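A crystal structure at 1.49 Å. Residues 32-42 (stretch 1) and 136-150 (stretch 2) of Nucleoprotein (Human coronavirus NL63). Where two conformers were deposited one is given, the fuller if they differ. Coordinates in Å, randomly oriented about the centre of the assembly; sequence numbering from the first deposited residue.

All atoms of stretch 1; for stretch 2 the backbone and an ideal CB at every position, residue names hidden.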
ATOM      1  N   TYR A  32      -0.471 -12.415  -9.096  1.00 12.38           N
ATOM      2  CA  TYR A  32       0.362 -13.481  -8.613  1.00 11.73           C
ATOM      3  C   TYR A  32       0.299 -13.646  -7.104  1.00 12.63           C
ATOM      4  O   TYR A  32       0.073 -12.688  -6.389  1.00 12.63           O
ATOM      5  CB  TYR A  32       1.844 -13.274  -9.020  1.00 12.20           C
ATOM      6  CG  TYR A  32       1.996 -13.165 -10.485  1.00 13.83           C
ATOM      7  CD1 TYR A  32       1.990 -14.314 -11.310  1.00 13.97           C
ATOM      8  CD2 TYR A  32       2.088 -11.909 -11.148  1.00 12.37           C
ATOM      9  CE1 TYR A  32       2.012 -14.235 -12.694  1.00 14.14           C
ATOM     10  CE2 TYR A  32       2.098 -11.797 -12.511  1.00 12.27           C
ATOM     11  CZ  TYR A  32       2.056 -12.948 -13.274  1.00 12.95           C
ATOM     12  OH  TYR A  32       2.165 -12.943 -14.615  1.00 15.25           O
ATOM     13  N   MET A  33       0.528 -14.870  -6.621  1.00 12.96           N
ATOM     14  CA  MET A  33       0.834 -15.076  -5.240  0.70 13.78           C
ATOM     15  C   MET A  33       2.026 -14.246  -4.806  1.00 12.81           C
ATOM     16  O   MET A  33       2.933 -13.998  -5.613  1.00 13.01           O
ATOM     17  CB  MET A  33       1.109 -16.591  -4.964  0.70 14.99           C
ATOM     18  CG  MET A  33      -0.193 -17.440  -5.016  0.70 16.99           C
ATOM     19  SD  MET A  33      -1.426 -17.029  -3.801  0.70 22.35           S
ATOM     20  CE  MET A  33      -0.667 -17.672  -2.291  0.70 23.06           C
ATOM     21  N   PRO A  34       2.090 -13.860  -3.538  1.00 12.67           N
ATOM     22  CA  PRO A  34       3.272 -13.140  -3.028  1.00 12.96           C
ATOM     23  C   PRO A  34       4.468 -14.036  -2.862  1.00 15.14           C
ATOM     24  O   PRO A  34       4.372 -15.286  -2.828  1.00 15.48           O
ATOM     25  CB  PRO A  34       2.811 -12.596  -1.698  1.00 13.91           C
ATOM     26  CG  PRO A  34       1.753 -13.567  -1.239  1.00 14.42           C
ATOM     27  CD  PRO A  34       1.112 -14.068  -2.472  1.00 13.69           C
ATOM     28  N   LEU A  35       5.633 -13.403  -2.672  1.00 12.28           N
ATOM     29  CA  LEU A  35       6.808 -14.056  -2.155  1.00 13.33           C
ATOM     30  C   LEU A  35       6.934 -13.636  -0.692  1.00 13.67           C
ATOM     31  O   LEU A  35       6.491 -12.541  -0.250  1.00 13.22           O
ATOM     32  CB  LEU A  35       8.077 -13.665  -2.884  1.00 14.06           C
ATOM     33  CG  LEU A  35       7.977 -13.833  -4.377  1.00 15.72           C
ATOM     34  CD1 LEU A  35       9.301 -13.304  -5.015  1.00 16.31           C
ATOM     35  CD2 LEU A  35       7.672 -15.236  -4.757  1.00 16.25           C
ATOM     36  N   LEU A  36       7.650 -14.488   0.075  1.00 14.32           N
ATOM     37  CA  LEU A  36       8.003 -14.212   1.428  1.00 14.69           C
ATOM     38  C   LEU A  36       9.510 -13.845   1.476  1.00 13.10           C
ATOM     39  O   LEU A  36      10.312 -14.521   0.849  1.00 14.36           O
ATOM     40  CB  LEU A  36       7.703 -15.536   2.217  1.00 18.25           C
ATOM     41  CG  LEU A  36       7.644 -15.327   3.671  1.00 23.45           C
ATOM     42  CD1 LEU A  36       6.385 -14.546   4.105  1.00 23.59           C
ATOM     43  CD2 LEU A  36       7.668 -16.739   4.303  1.00 25.66           C
ATOM     44  N   VAL A  37       9.857 -12.832   2.256  1.00 15.05           N
ATOM     45  CA  VAL A  37      11.250 -12.412   2.408  1.00 14.20           C
ATOM     46  C   VAL A  37      11.725 -12.831   3.775  1.00 15.22           C
ATOM     47  O   VAL A  37      11.374 -12.195   4.770  1.00 15.90           O
ATOM     48  CB  VAL A  37      11.418 -10.917   2.241  1.00 16.45           C
ATOM     49  CG1 VAL A  37      12.885 -10.587   2.155  1.00 16.51           C
ATOM     50  CG2 VAL A  37      10.819 -10.433   0.944  1.00 17.50           C
ATOM     51  N   SER A  38      12.495 -13.937   3.821  1.00 15.09           N
ATOM     52  CA  SER A  38      12.982 -14.424   5.111  0.70 17.73           C
ATOM     53  C   SER A  38      14.386 -13.820   5.371  1.00 19.72           C
ATOM     54  O   SER A  38      14.841 -12.851   4.672  1.00 24.36           O
ATOM     55  CB  SER A  38      12.901 -15.945   5.117  0.70 18.63           C
ATOM     56  OG  SER A  38      11.513 -16.346   4.969  0.70 22.73           O
ATOM     57  N   SER A  39      15.150 -14.391   6.243  1.00 21.94           N
ATOM     58  CA  SER A  39      16.417 -13.715   6.719  1.00 27.41           C
ATOM     59  C   SER A  39      16.316 -12.186   7.115  1.00 27.42           C
ATOM     60  O   SER A  39      15.215 -11.688   7.359  1.00 29.82           O
ATOM     61  CB  SER A  39      17.566 -14.034   5.755  1.00 30.21           C
ATOM     62  OG  SER A  39      18.838 -13.913   6.340  1.00 35.22           O
ATOM     63  N   ASP A  40      17.457 -11.475   7.225  1.00 29.56           N
ATOM     64  CA  ASP A  40      17.472 -10.099   7.767  1.00 37.50           C
ATOM     65  C   ASP A  40      17.329  -8.938   6.736  1.00 41.50           C
ATOM     66  O   ASP A  40      16.614  -7.916   6.966  1.00 45.21           O
ATOM     67  CB  ASP A  40      18.704  -9.855   8.705  1.00 40.37           C
ATOM     68  CG  ASP A  40      20.040 -10.502   8.227  1.00 40.68           C
ATOM     69  OD1 ASP A  40      20.209 -10.949   7.072  1.00 41.60           O
ATOM     70  OD2 ASP A  40      20.961 -10.585   9.072  1.00 50.95           O
ATOM     71  N   LYS A  41      17.908  -9.181   5.575  1.00 32.84           N
ATOM     72  CA  LYS A  41      18.136  -8.148   4.550  0.50 29.04           C
ATOM     73  C   LYS A  41      16.846  -7.509   4.021  1.00 29.32           C
ATOM     74  O   LYS A  41      15.796  -8.169   3.895  1.00 30.68           O
ATOM     75  CB  LYS A  41      18.909  -8.728   3.361  0.50 30.51           C
ATOM     76  CG  LYS A  41      20.290  -9.372   3.647  0.50 31.83           C
ATOM     77  CD  LYS A  41      20.710 -10.213   2.434  0.50 32.61           C
ATOM     78  CE  LYS A  41      21.991 -11.024   2.607  0.50 32.57           C
ATOM     79  NZ  LYS A  41      22.289 -11.844   1.384  0.50 31.57           N
ATOM     80  N   ALA A  42      16.982  -6.273   3.633  1.00 25.97           N
ATOM     81  CA  ALA A  42      15.892  -5.522   2.988  1.00 26.57           C
ATOM     82  C   ALA A  42      15.464  -6.188   1.685  1.00 21.21           C
ATOM     83  O   ALA A  42      16.247  -6.601   0.864  1.00 21.42           O
ATOM     84  CB  ALA A  42      16.297  -4.134   2.671  1.00 27.50           C
ATOM     85  N   UNK A 136       6.286 -17.780 -11.724  1.00 15.05           N
ATOM     86  CA  UNK A 136       7.464 -18.552 -12.176  1.00 17.12           C
ATOM     87  C   UNK A 136       8.442 -17.547 -12.805  1.00 15.56           C
ATOM     88  O   UNK A 136       7.990 -16.560 -13.426  1.00 17.17           O
ATOM     89  CB  UNK A 136       7.077 -19.649 -13.169  1.00 17.12           C
ATOM     90  N   UNK A 137       9.718 -17.899 -12.734  1.00 14.58           N
ATOM     91  CA  UNK A 137      10.826 -17.021 -13.103  1.00 14.96           C
ATOM     92  C   UNK A 137      11.814 -17.689 -14.048  1.00 16.54           C
ATOM     93  O   UNK A 137      11.999 -18.943 -14.028  1.00 18.45           O
ATOM     94  CB  UNK A 137      11.560 -16.551 -11.845  1.00 14.96           C
ATOM     95  N   UNK A 138      12.533 -16.871 -14.737  1.00 16.01           N
ATOM     96  CA  UNK A 138      13.681 -17.249 -15.629  1.00 18.85           C
ATOM     97  C   UNK A 138      15.015 -17.378 -14.919  1.00 20.99           C
ATOM     98  O   UNK A 138      16.055 -17.755 -15.522  1.00 20.08           O
ATOM     99  CB  UNK A 138      13.837 -16.211 -16.742  1.00 18.85           C
ATOM    100  N   UNK A 139      15.071 -17.009 -13.679  1.00 16.26           N
ATOM    101  CA  UNK A 139      16.207 -17.015 -12.824  1.00 16.94           C
ATOM    102  C   UNK A 139      15.874 -17.782 -11.541  1.00 16.08           C
ATOM    103  O   UNK A 139      14.711 -17.891 -11.195  1.00 16.96           O
ATOM    104  CB  UNK A 139      16.656 -15.584 -12.522  1.00 16.94           C
ATOM    105  N   UNK A 140      16.875 -18.264 -10.843  1.00 18.46           N
ATOM    106  CA  UNK A 140      16.734 -18.872  -9.525  1.00 18.18           C
ATOM    107  C   UNK A 140      16.264 -17.803  -8.551  1.00 18.79           C
ATOM    108  O   UNK A 140      16.680 -16.676  -8.651  1.00 19.77           O
ATOM    109  CB  UNK A 140      18.048 -19.502  -9.058  1.00 18.18           C
ATOM    110  N   UNK A 141      15.425 -18.171  -7.608  1.00 18.83           N
ATOM    111  CA  UNK A 141      15.178 -17.307  -6.454  1.00 16.67           C
ATOM    112  C   UNK A 141      16.325 -17.288  -5.566  1.00 16.75           C
ATOM    113  O   UNK A 141      16.885 -18.370  -5.221  1.00 20.11           O
ATOM    114  CB  UNK A 141      13.938 -17.741  -5.670  1.00 16.67           C
ATOM    115  N   UNK A 142      16.782 -16.142  -5.104  1.00 15.93           N
ATOM    116  CA  UNK A 142      17.734 -16.086  -4.020  1.00 16.45           C
ATOM    117  C   UNK A 142      17.268 -16.789  -2.763  1.00 15.97           C
ATOM    118  O   UNK A 142      16.076 -16.945  -2.563  1.00 16.68           O
ATOM    119  CB  UNK A 142      18.054 -14.625  -3.696  1.00 16.45           C
ATOM    120  N   UNK A 143      18.244 -17.137  -1.878  1.00 16.52           N
ATOM    121  CA  UNK A 143      17.884 -17.942  -0.700  1.00 20.38           C
ATOM    122  C   UNK A 143      16.858 -17.287   0.205  1.00 19.12           C
ATOM    123  O   UNK A 143      16.079 -17.963   0.882  1.00 18.43           O
ATOM    124  CB  UNK A 143      19.140 -18.247   0.119  1.00 20.38           C
ATOM    125  N   UNK A 144      16.806 -15.958   0.211  1.00 15.40           N
ATOM    126  CA  UNK A 144      15.885 -15.218   1.115  1.00 14.79           C
ATOM    127  C   UNK A 144      14.462 -15.087   0.607  1.00 14.91           C
ATOM    128  O   UNK A 144      13.637 -14.593   1.356  1.00 14.67           O
ATOM    129  CB  UNK A 144      16.433 -13.812   1.366  1.00 14.79           C
ATOM    130  N   UNK A 145      14.185 -15.526  -0.590  1.00 13.20           N
ATOM    131  CA  UNK A 145      12.880 -15.435  -1.209  1.00 14.81           C
ATOM    132  C   UNK A 145      12.224 -16.837  -1.423  1.00 14.80           C
ATOM    133  O   UNK A 145      12.907 -17.774  -1.837  1.00 16.50           O
ATOM    134  CB  UNK A 145      13.010 -14.700  -2.545  1.00 14.81           C
ATOM    135  N   UNK A 146      10.948 -16.928  -1.087  1.00 14.78           N
ATOM    136  CA  UNK A 146      10.173 -18.159  -1.390  1.00 16.47           C
ATOM    137  C   UNK A 146       8.771 -17.842  -1.760  1.00 14.53           C
ATOM    138  O   UNK A 146       8.224 -16.796  -1.377  1.00 16.08           O
ATOM    139  CB  UNK A 146      10.169 -19.121  -0.200  1.00 16.47           C
ATOM    140  N   UNK A 147       8.180 -18.678  -2.573  1.00 18.95           N
ATOM    141  CA  UNK A 147       6.808 -18.440  -2.949  1.00 18.61           C
ATOM    142  C   UNK A 147       5.889 -18.831  -1.804  1.00 20.33           C
ATOM    143  O   UNK A 147       6.091 -19.864  -1.118  1.00 22.55           O
ATOM    144  CB  UNK A 147       6.452 -19.210  -4.222  1.00 18.61           C
ATOM    145  N   UNK A 148       4.882 -18.059  -1.575  1.00 20.89           N
ATOM    146  CA  UNK A 148       3.800 -18.383  -0.683  1.00 22.45           C
ATOM    147  C   UNK A 148       2.821 -19.261  -1.526  1.00 26.77           C
ATOM    148  O   UNK A 148       2.262 -18.829  -2.580  1.00 30.79           O
ATOM    149  CB  UNK A 148       3.137 -17.124  -0.121  1.00 22.45           C
ATOM    150  N   UNK A 149       2.617 -20.498  -1.140  1.00 29.28           N
ATOM    151  CA  UNK A 149       1.740 -21.391  -1.882  1.00 36.80           C
ATOM    152  C   UNK A 149       0.274 -21.239  -1.422  1.00 42.29           C
ATOM    153  O   UNK A 149       0.002 -20.927  -0.281  1.00 36.53           O
ATOM    154  CB  UNK A 149       2.205 -22.839  -1.713  1.00 36.80           C
ATOM    155  N   UNK A 150      -0.635 -21.386  -2.391  1.00 53.68           N
ATOM    156  CA  UNK A 150      -2.031 -21.890  -2.227  1.00 65.38           C
ATOM    157  C   UNK A 150      -3.074 -20.809  -2.024  1.00 70.25           C
ATOM    158  O   UNK A 150      -4.102 -20.830  -2.703  1.00 76.52           O
ATOM    159  CB  UNK A 150      -2.098 -22.845  -1.034  1.00 65.38           C
TER

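Position 136 points its CA-to-CB bond away from stretch 1, and nothing of that stretch lies near. Almost any residue would suit. It is Lys136. At 137 the bond runs sideways, so only a long side chain could reach back. Phe137 does, its CZ 4.3 Å from Leu35 CD1. Positions 138, 139 and 140 are out of reach and unconstrained from here. They are Ser138, Ile139 and Ala140.

Position 141 points toward stretch 1 but starts far off. A long apolar chain could meet the Leu35 side chain. Leu141 does so, CD2 lying 4.3 Å from Leu35 CD1.

Positions 142 to 145 form a type I turn, closed by the hydrogen bond from the N of 145 to the O of 142, 3.1 Å. Phi of -56° and -60° at 142 and 143 allows proline at both. They are Pro142 and Pro143, with no contact across.

At 144 the backbone O accepts from Ser38 N at 2.8 Å. The ideal CB is 3.8 Å from Ser38 O and 4.5 Å from Ser39 CB. The Lys41 amine lies beyond, so an acid long enough to reach it would suit, as would a neutral polar chain. Glu144 has chi1 m and chi2 p; its OE2 makes a salt bridge with Lys41 NZ at 2.9 Å, while CG packs 3.9 Å from Ser39 CB.

Position 145 pairs with Val37 in the antiparallel ladder, their side chains on one face. Leu35 CD1 is 4.7 Å from the ideal CB. Leucine, isoleucine, valine or methionine would suit. Leu145 sets CD2 3.7 Å from Val37 CG2 and CD1 4.2 Å from Leu35 CD1.

Position 146 pairs with Leu36 on the other face. Its backbone N donates to Leu36 O at 3.2 Å, and its O accepts from Leu36 N at 2.8 Å. Small polar or beta-branched residues would fit. Ser146 OG lies 3.7 Å from Leu36 CB and 2.7 Å from the O of water 1, which also bonds Leu36 O and Ser38 OG.

Position 147 points away overall, yet its ideal CB is 4.2 Å from Leu35 CD2. A beta-branched or apolar residue suits. Val147 CG2 meets Leu35 CD2 at 3.7 Å.

Position 148 points toward stretch 1, its N donating to Pro34 O at 3.1 Å. Pro34, Leu36 and Met33 offer apolar surface for a medium aliphatic chain. Val148 CG2 reaches Leu36 CB at 3.9 Å; CG1 is 4.1 Å from Met33 CE.

Positions 149 and 150 point away, leaving the choice wide. They are Glu149 and a poorly ordered Phe150.

Stretch 2 136-150: KFSIALPPELSVVEF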
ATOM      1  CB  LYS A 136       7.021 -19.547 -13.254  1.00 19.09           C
ATOM      2  CG  LYS A 136       6.063 -20.599 -12.711  1.00 22.76           C
ATOM      3  CD  LYS A 136       6.809 -21.723 -12.081  1.00 26.62           C
ATOM      4  CE  LYS A 136       7.232 -22.653 -13.247  1.00 36.43           C
ATOM      5  NZ  LYS A 136       8.571 -23.309 -13.334  1.00 39.63           N
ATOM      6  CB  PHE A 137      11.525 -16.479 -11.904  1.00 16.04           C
ATOM      7  CG  PHE A 137      10.591 -15.785 -10.909  1.00 14.94           C
ATOM      8  CD1 PHE A 137      10.072 -14.543 -11.169  1.00 15.33           C
ATOM      9  CD2 PHE A 137      10.208 -16.442  -9.761  1.00 15.21           C
ATOM     10  CE1 PHE A 137       9.211 -13.911 -10.264  1.00 14.37           C
ATOM     11  CE2 PHE A 137       9.316 -15.825  -8.865  1.00 15.26           C
ATOM     12  CZ  PHE A 137       8.837 -14.569  -9.146  1.00 13.42           C
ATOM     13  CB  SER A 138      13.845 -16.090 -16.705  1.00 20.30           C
ATOM     14  OG  SER A 138      12.685 -15.905 -17.361  1.00 24.69           O
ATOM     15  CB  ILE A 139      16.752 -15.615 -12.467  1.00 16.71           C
ATOM     16  CG1 ILE A 139      15.666 -14.754 -11.849  1.00 17.88           C
ATOM     17  CG2 ILE A 139      17.206 -14.859 -13.691  1.00 20.47           C
ATOM     18  CD1 ILE A 139      16.226 -13.483 -11.171  1.00 20.83           C
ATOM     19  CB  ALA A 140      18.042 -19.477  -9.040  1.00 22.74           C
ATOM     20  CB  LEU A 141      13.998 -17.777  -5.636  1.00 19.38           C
ATOM     21  CG  LEU A 141      12.641 -17.483  -6.210  1.00 20.44           C
ATOM     22  CD1 LEU A 141      11.487 -18.038  -5.404  1.00 22.77           C
ATOM     23  CD2 LEU A 141      12.335 -16.031  -6.471  1.00 22.32           C
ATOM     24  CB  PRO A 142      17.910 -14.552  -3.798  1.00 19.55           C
ATOM     25  CG  PRO A 142      17.451 -13.917  -5.105  1.00 24.02           C
ATOM     26  CD  PRO A 142      16.317 -14.769  -5.509  1.00 19.04           C
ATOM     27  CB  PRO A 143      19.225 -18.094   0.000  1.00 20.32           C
ATOM     28  CG  PRO A 143      20.214 -17.969  -1.004  1.00 22.76           C
ATOM     29  CD  PRO A 143      19.709 -16.941  -1.998  1.00 18.96           C
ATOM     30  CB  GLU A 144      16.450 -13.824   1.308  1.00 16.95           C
ATOM     31  CG  GLU A 144      17.850 -13.725   1.884  1.00 17.49           C
ATOM     32  CD  GLU A 144      18.982 -13.832   0.858  1.00 18.66           C
ATOM     33  OE1 GLU A 144      18.775 -14.079  -0.391  1.00 19.39           O
ATOM     34  OE2 GLU A 144      20.130 -13.727   1.410  1.00 24.55           O
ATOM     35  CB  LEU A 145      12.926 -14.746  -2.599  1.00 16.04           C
ATOM     36  CG  LEU A 145      13.365 -13.296  -2.542  1.00 16.14           C
ATOM     37  CD1 LEU A 145      13.297 -12.775  -3.971  1.00 16.88           C
ATOM     38  CD2 LEU A 145      12.441 -12.468  -1.693  1.00 16.98           C
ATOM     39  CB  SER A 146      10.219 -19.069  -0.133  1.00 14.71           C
ATOM     40  OG  SER A 146       9.578 -18.515   0.953  1.00 16.12           O
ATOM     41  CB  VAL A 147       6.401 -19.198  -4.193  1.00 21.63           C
ATOM     42  CG1 VAL A 147       4.931 -18.976  -4.473  1.00 26.44           C
ATOM     43  CG2 VAL A 147       7.273 -18.857  -5.367  1.00 24.51           C
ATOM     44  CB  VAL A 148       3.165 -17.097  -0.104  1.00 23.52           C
ATOM     45  CG1 VAL A 148       1.998 -17.475   0.793  1.00 27.62           C
ATOM     46  CG2 VAL A 148       4.205 -16.282   0.655  1.00 22.90           C
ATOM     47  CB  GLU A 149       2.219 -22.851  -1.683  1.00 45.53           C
ATOM     48  CG  GLU A 149       1.995 -23.815  -2.851  1.00 56.29           C
ATOM     49  CD  GLU A 149       0.549 -23.855  -3.324  1.00 59.26           C
ATOM     50  OE1 GLU A 149      -0.178 -24.833  -3.005  1.00 68.51           O
ATOM     51  OE2 GLU A 149       0.139 -22.893  -4.012  1.00 61.57           O
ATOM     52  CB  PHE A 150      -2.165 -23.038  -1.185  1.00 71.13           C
ATOM     53  CG  PHE A 150      -2.656 -22.603   0.178  1.00 76.09           C
ATOM     54  CD1 PHE A 150      -1.802 -22.630   1.284  1.00 79.63           C
ATOM     55  CD2 PHE A 150      -3.985 -22.204   0.371  1.00 80.27           C
ATOM     56  CE1 PHE A 150      -2.253 -22.241   2.545  1.00 82.15           C
ATOM     57  CE2 PHE A 150      -4.438 -21.811   1.629  1.00 83.40           C
ATOM     58  CZ  PHE A 150      -3.573 -21.833   2.718  1.00 82.13           C
TER
HETATM   59  O   HOH W   1      11.239 -16.761   2.207  1.00 17.29           O
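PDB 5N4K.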